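Local coordinates for ML032222a iGluR (Mnemiopsis leidyi, PDB 4YKI), which binds glycine through the ligand-binding domain of a ctenophore ionotropic glutamate receptor subunit and probably gates a glycine-activated ion channel, at residues B[4-8]-B[48-52]; B[88-94]-B[212-217]; B[138-142]-B[165-171]. All coordinates share one frame; numbering follows the deposited sequence.

Contact 1 (B[4-8]-B[48-52]); sequences NLIGR and DLGFT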
# COMPACT_ATOMS: atom_id res chain seq x y z
N ASN B 4 -3.80 21.13 -15.11
CA ASN B 4 -4.57 19.90 -14.89
C ASN B 4 -4.51 19.07 -16.16
O ASN B 4 -3.75 19.39 -17.07
CB ASN B 4 -6.02 20.20 -14.46
CG ASN B 4 -6.79 21.02 -15.49
OD1 ASN B 4 -6.82 20.70 -16.67
ND2 ASN B 4 -7.43 22.08 -15.02
N LEU B 5 -5.31 18.01 -16.21
CA LEU B 5 -5.25 17.06 -17.31
C LEU B 5 -6.30 17.28 -18.40
O LEU B 5 -6.31 16.56 -19.41
CB LEU B 5 -5.37 15.64 -16.74
CG LEU B 5 -4.07 15.07 -16.19
CD1 LEU B 5 -4.31 13.89 -15.29
CD2 LEU B 5 -3.13 14.66 -17.32
N ILE B 6 -7.17 18.26 -18.23
CA ILE B 6 -8.24 18.45 -19.21
C ILE B 6 -7.67 18.84 -20.58
O ILE B 6 -6.95 19.83 -20.73
CB ILE B 6 -9.26 19.49 -18.73
CG1 ILE B 6 -9.87 19.06 -17.39
CG2 ILE B 6 -10.36 19.63 -19.76
CD1 ILE B 6 -10.71 20.12 -16.72
N GLY B 7 -7.99 18.03 -21.59
CA GLY B 7 -7.51 18.27 -22.95
C GLY B 7 -6.10 17.75 -23.24
O GLY B 7 -5.68 17.75 -24.39
N ARG B 8 -5.37 17.29 -22.23
CA ARG B 8 -4.04 16.74 -22.45
C ARG B 8 -4.13 15.41 -23.18
O ARG B 8 -5.14 14.72 -23.11
CB ARG B 8 -3.32 16.55 -21.11
CG ARG B 8 -3.13 17.84 -20.31
CD ARG B 8 -2.09 18.79 -20.88
NE ARG B 8 -2.04 20.00 -20.06
CZ ARG B 8 -1.10 20.91 -20.12
NH1 ARG B 8 -0.08 20.79 -20.95
NH2 ARG B 8 -1.17 21.96 -19.32
N ASP B 48 -12.82 10.75 -16.11
CA ASP B 48 -12.98 11.65 -14.98
C ASP B 48 -12.07 12.87 -15.06
O ASP B 48 -12.43 13.94 -14.58
CB ASP B 48 -12.76 10.88 -13.67
CG ASP B 48 -13.84 9.82 -13.41
OD1 ASP B 48 -14.89 9.82 -14.09
OD2 ASP B 48 -13.64 8.98 -12.51
N LEU B 49 -10.88 12.72 -15.66
CA LEU B 49 -9.89 13.80 -15.67
C LEU B 49 -9.78 14.53 -17.01
O LEU B 49 -9.13 15.58 -17.09
CB LEU B 49 -8.53 13.26 -15.26
CG LEU B 49 -8.44 12.86 -13.79
CD1 LEU B 49 -7.20 12.04 -13.47
CD2 LEU B 49 -8.45 14.11 -12.89
N GLY B 50 -10.40 13.98 -18.05
CA GLY B 50 -10.56 14.68 -19.30
C GLY B 50 -9.40 14.62 -20.27
O GLY B 50 -9.30 15.49 -21.13
N PHE B 51 -8.54 13.62 -20.15
CA PHE B 51 -7.43 13.46 -21.08
C PHE B 51 -7.72 12.38 -22.11
O PHE B 51 -8.55 11.52 -21.89
CB PHE B 51 -6.09 13.16 -20.36
CG PHE B 51 -6.07 11.87 -19.53
CD1 PHE B 51 -5.77 10.64 -20.11
CD2 PHE B 51 -6.32 11.89 -18.16
CE1 PHE B 51 -5.73 9.49 -19.35
CE2 PHE B 51 -6.27 10.72 -17.40
CZ PHE B 51 -5.98 9.53 -18.00
N THR B 52 -7.04 12.47 -23.25
CA THR B 52 -6.96 11.36 -24.19
C THR B 52 -5.62 10.67 -23.97
O THR B 52 -4.75 11.19 -23.28
CB THR B 52 -7.08 11.81 -25.64
OG1 THR B 52 -6.03 12.73 -25.95
CG2 THR B 52 -8.41 12.48 -25.89
O HOH W 1 -7.87 17.05 -14.95
O HOH W 2 -6.43 15.45 -25.99
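Gly-7 meets Gly-50 where a type II beta turn, Leu-5 to Arg-8, lies against the C-terminal end of helix 37-49, just ahead of strand 9-13. The turn closes on itself through Arg-8 N to Leu-5 O, and Gly-7 N donates to Gly-50 O at 2.9 Å. That bond is straight at the hydrogen (166°), yet the donor stands above the carbonyl plane of Gly-50. Both glycines have positive phi: Gly-7 is the third residue of the turn, where a beta carbon would press on the preceding carbonyl O, and Gly-50 is where the chain leaves the helix, so close to Ile-6 that a beta carbon would crowd Ile-6 CG1.

The tight part lies on the inner side. Leu-5, with CG anti to its own carbonyl carbon (chi1 -82°), sends CD1 to Leu-49 CD1 at 3.9 Å and obliquely to the Phe-51 ring at CD2, 4.0 Å away. Leu-5 and Phe-51 run side by side in the same direction, and Leu-10, Tyr-224, Leu-227 and Leu-45 pack around this apolar group.

The solvent side is more exposed and is held by hydrogen bonds and waters instead of side-chain packing. Asn-4 OD1 accepts from Ile-6 N, an Asx turn that overlaps the start of the beta turn, while the guanidinium of Arg-8 is directed off segment 48-52. Thr-52 N reaches Arg-8 O at 2.9 Å, nearly in line with the carbonyl, where strand 52-56 begins to run beside strand 9-13; Thr-52 OG1 bonds to His-9 ND1 and also shares a water with Gly-7 O. A second water bridges the two backbones, accepting from Leu-5 N at 3.0 Å and donating to Leu-49 O at 2.9 Å.

Contact 2 (B[88-94]-B[212-217]); sequences IAIDLST and FEYAFG. With MG (magnesium ion), chain D; GLY (glycine), chain E.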
# COMPACT_ATOMS: atom_id res chain seq x y z
N ILE B 88 3.71 5.49 -16.41
CA ILE B 88 3.79 4.05 -16.65
C ILE B 88 2.55 3.44 -16.02
O ILE B 88 2.39 3.47 -14.78
CB ILE B 88 5.07 3.45 -16.08
CG1 ILE B 88 6.31 4.11 -16.72
CG2 ILE B 88 5.07 1.94 -16.30
CD1 ILE B 88 7.63 3.72 -16.04
N ALA B 89 1.64 2.93 -16.87
CA ALA B 89 0.36 2.36 -16.45
C ALA B 89 0.42 0.84 -16.57
O ALA B 89 0.16 0.27 -17.64
CB ALA B 89 -0.76 2.94 -17.26
N ILE B 90 0.81 0.18 -15.47
CA ILE B 90 0.99 -1.27 -15.43
C ILE B 90 1.06 -1.62 -13.94
O ILE B 90 0.96 -0.73 -13.08
CB ILE B 90 2.28 -1.66 -16.21
CG1 ILE B 90 2.36 -3.15 -16.60
CG2 ILE B 90 3.53 -1.20 -15.45
CD1 ILE B 90 1.10 -3.74 -17.23
N ASP B 91 1.20 -2.90 -13.62
CA ASP B 91 1.60 -3.30 -12.27
C ASP B 91 3.08 -3.00 -12.09
O ASP B 91 3.93 -3.88 -12.23
CB ASP B 91 1.29 -4.78 -12.03
CG ASP B 91 1.95 -5.73 -13.02
OD1 ASP B 91 1.89 -5.49 -14.25
OD2 ASP B 91 2.52 -6.76 -12.53
N LEU B 92 3.39 -1.75 -11.77
CA LEU B 92 4.78 -1.33 -11.64
C LEU B 92 5.19 -1.45 -10.17
O LEU B 92 4.71 -0.71 -9.31
CB LEU B 92 5.03 0.09 -12.14
CG LEU B 92 6.51 0.47 -12.29
CD1 LEU B 92 7.20 -0.33 -13.39
CD2 LEU B 92 6.65 1.94 -12.53
N SER B 93 6.11 -2.37 -9.89
CA SER B 93 6.53 -2.61 -8.51
C SER B 93 7.37 -1.48 -7.98
O SER B 93 8.21 -0.90 -8.69
CB SER B 93 7.32 -3.90 -8.45
OG SER B 93 6.53 -4.94 -8.99
N THR B 94 7.17 -1.17 -6.70
CA THR B 94 7.95 -0.15 -6.01
C THR B 94 9.27 -0.71 -5.51
O THR B 94 9.29 -1.70 -4.77
CB THR B 94 7.15 0.46 -4.84
OG1 THR B 94 6.73 -0.57 -3.94
CG2 THR B 94 5.95 1.21 -5.37
N PHE B 212 6.20 -4.94 -0.98
CA PHE B 212 6.20 -3.81 -1.90
C PHE B 212 4.78 -3.59 -2.43
O PHE B 212 3.84 -4.26 -2.02
CB PHE B 212 7.25 -4.01 -3.01
CG PHE B 212 7.04 -5.23 -3.85
CD1 PHE B 212 7.57 -6.43 -3.47
CD2 PHE B 212 6.31 -5.17 -5.02
CE1 PHE B 212 7.37 -7.56 -4.22
CE2 PHE B 212 6.09 -6.30 -5.78
CZ PHE B 212 6.63 -7.50 -5.37
N GLU B 213 4.64 -2.61 -3.31
CA GLU B 213 3.37 -2.21 -3.89
C GLU B 213 3.44 -2.28 -5.40
O GLU B 213 4.52 -2.14 -5.99
CB GLU B 213 3.09 -0.75 -3.58
CG GLU B 213 2.86 -0.44 -2.15
CD GLU B 213 1.47 -0.82 -1.67
OE1 GLU B 213 0.61 -1.25 -2.49
OE2 GLU B 213 1.21 -0.63 -0.45
N TYR B 214 2.28 -2.41 -6.02
CA TYR B 214 2.08 -1.98 -7.39
C TYR B 214 1.51 -0.56 -7.40
O TYR B 214 0.61 -0.22 -6.63
CB TYR B 214 1.10 -2.91 -8.13
CG TYR B 214 1.61 -4.31 -8.37
CD1 TYR B 214 2.94 -4.55 -8.65
CD2 TYR B 214 0.74 -5.38 -8.33
CE1 TYR B 214 3.40 -5.86 -8.90
CE2 TYR B 214 1.17 -6.66 -8.59
CZ TYR B 214 2.49 -6.90 -8.87
OH TYR B 214 2.86 -8.20 -9.10
N ALA B 215 2.07 0.27 -8.27
CA ALA B 215 1.65 1.63 -8.44
C ALA B 215 1.88 1.99 -9.90
O ALA B 215 2.34 1.15 -10.69
CB ALA B 215 2.43 2.54 -7.52
N PHE B 216 1.52 3.21 -10.29
CA PHE B 216 1.91 3.72 -11.60
C PHE B 216 3.22 4.52 -11.42
O PHE B 216 3.52 5.04 -10.33
CB PHE B 216 0.80 4.61 -12.19
CG PHE B 216 -0.45 3.86 -12.63
CD1 PHE B 216 -0.53 2.49 -12.69
CD2 PHE B 216 -1.56 4.60 -13.00
CE1 PHE B 216 -1.70 1.86 -13.12
CE2 PHE B 216 -2.72 3.96 -13.43
CZ PHE B 216 -2.76 2.59 -13.49
N GLY B 217 3.99 4.63 -12.50
CA GLY B 217 5.22 5.41 -12.49
C GLY B 217 5.02 6.79 -13.09
O GLY B 217 4.30 6.94 -14.07
MG MG D . -0.40 -1.26 0.66
N GLY E . 5.78 -6.08 -12.05
CA GLY E . 7.15 -6.20 -12.60
C GLY E . 8.00 -4.97 -12.42
O GLY E . 9.19 -5.04 -12.77
OXT GLY E . 7.48 -3.93 -11.95
O HOH W 3 -1.58 -1.38 -1.09
O HOH W 4 0.83 -0.92 2.33
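Tyr-214 lies beside Asp-91 and Ser-93, and its side chain can be followed outward atom by atom. CB faces Asp-91 CA at 4.2 Å. Asp-91 CB sits over the middle of one ring face, 3.6 Å from the centroid and 6° off the normal, a CH-pi contact. Along one edge, in the ring plane, Ser-93 OG comes to 3.3 Å from CE1. CZ lies 3.7 Å from Asp-91 OD2, whose carboxylate stands almost perpendicular to the ring (81°), and at the tip OH is hydrogen-bonded to Glu-188 OE1. Glu-188 OE2 holds Ser-93 OG, so this one carboxylate joins the two side chains. With an alanine here Glu-188 OE1 would be left without its phenol partner, and Asp-91 would probably be less firmly placed beside the bound glycine.

The paired strands fix these positions. Ile-88 and Gly-217 exchange two backbone bonds; after the corner at Ile-90 the register slips by two, a beta bulge, and Leu-92 pairs with Ala-215. Beyond it Thr-94 N gives to Glu-213 O, while Thr-94 OG1, set between backbone N and carbonyl carbon, takes Glu-213 N at 3.0 Å. Glu-213 itself bends away: OE2 bonds to Arg-236 of the second subunit and binds magnesium at 2.1 Å, together with Asp-110, Glu-213 and Asp-110 of the second subunit, and two waters, one donating to OE1.

Asp-91, centre of an inverse gamma turn, offers its O to the ligand N at 2.9 Å; Glu-188 also takes this amino group, Asp-91 OD2 only weakly. Ser-93 N, almost straight to OXT (174°), and Arg-98 serve the carboxylate, as in the interlobe cleft of glutamate receptor ligand-binding domains.

Contact 3 (B[138-142]-B[165-171]); sequences WGVIG and GVELKDL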
# COMPACT_ATOMS: atom_id res chain seq x y z
N TRP B 138 16.98 -22.60 -11.92
CA TRP B 138 16.14 -21.53 -11.43
C TRP B 138 16.43 -20.26 -12.19
O TRP B 138 17.45 -20.16 -12.89
CB TRP B 138 16.35 -21.30 -9.93
CG TRP B 138 17.70 -20.74 -9.58
CD1 TRP B 138 18.04 -19.43 -9.49
CD2 TRP B 138 18.89 -21.49 -9.32
NE1 TRP B 138 19.37 -19.30 -9.17
CE2 TRP B 138 19.91 -20.56 -9.07
CE3 TRP B 138 19.19 -22.84 -9.26
CZ2 TRP B 138 21.21 -20.95 -8.74
CZ3 TRP B 138 20.49 -23.23 -8.96
CH2 TRP B 138 21.48 -22.28 -8.71
N GLY B 139 15.55 -19.27 -12.06
CA GLY B 139 15.81 -17.99 -12.68
C GLY B 139 14.83 -16.92 -12.29
O GLY B 139 13.79 -17.16 -11.69
N VAL B 140 15.22 -15.71 -12.67
CA VAL B 140 14.38 -14.52 -12.63
C VAL B 140 14.42 -13.86 -14.00
O VAL B 140 15.35 -14.07 -14.78
CB VAL B 140 14.87 -13.48 -11.58
CG1 VAL B 140 14.73 -14.02 -10.18
CG2 VAL B 140 16.33 -13.03 -11.86
N ILE B 141 13.44 -13.03 -14.29
CA ILE B 141 13.40 -12.30 -15.55
C ILE B 141 14.35 -11.12 -15.46
O ILE B 141 14.35 -10.37 -14.48
CB ILE B 141 11.97 -11.83 -15.84
CG1 ILE B 141 11.03 -13.03 -16.04
CG2 ILE B 141 11.95 -10.89 -17.03
CD1 ILE B 141 9.55 -12.70 -15.93
N GLY B 142 15.16 -10.92 -16.50
CA GLY B 142 16.08 -9.81 -16.52
C GLY B 142 15.39 -8.46 -16.62
O GLY B 142 14.37 -8.30 -17.29
N GLY B 165 21.70 -18.12 -11.76
CA GLY B 165 20.47 -18.64 -12.35
C GLY B 165 20.41 -18.35 -13.84
O GLY B 165 21.32 -17.77 -14.42
N VAL B 166 19.32 -18.77 -14.46
CA VAL B 166 19.01 -18.41 -15.84
C VAL B 166 18.39 -16.98 -15.89
O VAL B 166 17.60 -16.61 -15.04
CB VAL B 166 18.08 -19.48 -16.49
CG1 VAL B 166 18.61 -20.87 -16.23
CG2 VAL B 166 16.66 -19.36 -15.98
N GLU B 167 18.87 -16.15 -16.82
CA GLU B 167 18.24 -14.87 -17.13
C GLU B 167 17.13 -15.10 -18.16
O GLU B 167 17.37 -15.33 -19.34
CB GLU B 167 19.27 -13.88 -17.68
CG GLU B 167 18.71 -12.50 -18.03
CD GLU B 167 19.76 -11.62 -18.68
OE1 GLU B 167 20.61 -11.08 -17.95
OE2 GLU B 167 19.75 -11.50 -19.92
N LEU B 168 15.91 -15.03 -17.68
CA LEU B 168 14.73 -15.27 -18.48
C LEU B 168 14.37 -13.97 -19.21
O LEU B 168 14.58 -12.87 -18.68
CB LEU B 168 13.64 -15.73 -17.53
CG LEU B 168 13.97 -17.04 -16.80
CD1 LEU B 168 13.07 -17.18 -15.59
CD2 LEU B 168 13.84 -18.21 -17.77
N LYS B 169 13.83 -14.09 -20.40
CA LYS B 169 13.59 -12.92 -21.24
C LYS B 169 12.38 -12.10 -20.81
O LYS B 169 12.41 -10.86 -20.88
CB LYS B 169 13.37 -13.39 -22.69
CG LYS B 169 13.31 -12.25 -23.69
CD LYS B 169 13.28 -12.76 -25.13
CE LYS B 169 11.89 -13.27 -25.52
NZ LYS B 169 11.77 -13.51 -26.98
N ASP B 170 11.30 -12.80 -20.44
CA ASP B 170 10.00 -12.19 -20.21
C ASP B 170 9.12 -13.22 -19.51
O ASP B 170 9.57 -14.35 -19.26
CB ASP B 170 9.38 -11.66 -21.52
CG ASP B 170 9.19 -12.71 -22.59
OD1 ASP B 170 9.10 -13.91 -22.33
OD2 ASP B 170 9.10 -12.30 -23.78
N LEU B 171 7.90 -12.84 -19.17
CA LEU B 171 7.03 -13.71 -18.40
C LEU B 171 6.68 -14.97 -19.17
O LEU B 171 6.63 -16.06 -18.59
CB LEU B 171 5.78 -12.96 -18.00
CG LEU B 171 4.84 -13.70 -17.06
CD1 LEU B 171 5.53 -14.09 -15.75
CD2 LEU B 171 3.64 -12.80 -16.78
O HOH W 5 14.69 -9.67 -19.70
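The two parallel strands of a beta-alpha-beta crossover meet here, Trp-138 to Ile-141 against Val-166 to Leu-168, with helices 145-152 and 157-164 in the connection. Val-166 N gives to Trp-138 O at 2.8 Å, in the carbonyl plane; Leu-168 N goes to Val-140 O at 3.1 Å and Gly-142 N to Leu-168 O at 3.0 Å. The bond of Val-140 N to Val-166 O is weak and long.

At the starting end, with CG between backbone N and carbonyl carbon (chi1 68°), the Trp-138 indole is turned over Gly-165, whose CA lies over one face of the five-membered ring, 3.8 Å from its centroid. A beta carbon on Gly-165 would run into NE1, which donates to Leu-161 O. Gly-139 likewise leaves room for Val-166 CG2, 3.7 Å from its CA.

Strand 137-141 is flanked on its other edge by strand 183-188, with which it also runs parallel, as in the alpha/beta lobe of a periplasmic-binding-protein fold; helix 171-179 packs on the face of Ile-141 and Leu-168. Ile-141 CG1 lies 4.0 Å from Leu-168 CB, and its CD1 extends over the helix start to Leu-171 N at 3.6 Å. That start is N-capped by Asp-170, whose OD1 accepts from His-173 N.

How the contacts relate
Contact 2 is fully buried near the centre of the chain, whereas contacts 1 and 3 are partly buried and lie on opposite sides of that centre, their own centres about 38 Å apart. Contacts 2 and 3 reach the same mixed sheet, the former through antiparallel strands with a bulge, the latter through parallel pairing without a bulge. Contact 1 instead joins a turn to a helix end at one edge of the three-stranded parallel sheet, whose strand 87-89 supplies the start of segment 88-94. Chemistry follows place: contact 1 mixes two direct backbone bonds with water bridges at its open side, in contact 2 backbone groups hold the ligand and a carboxylate holds the metal, and aliphatic packing with an indole over glycine marks contact 3.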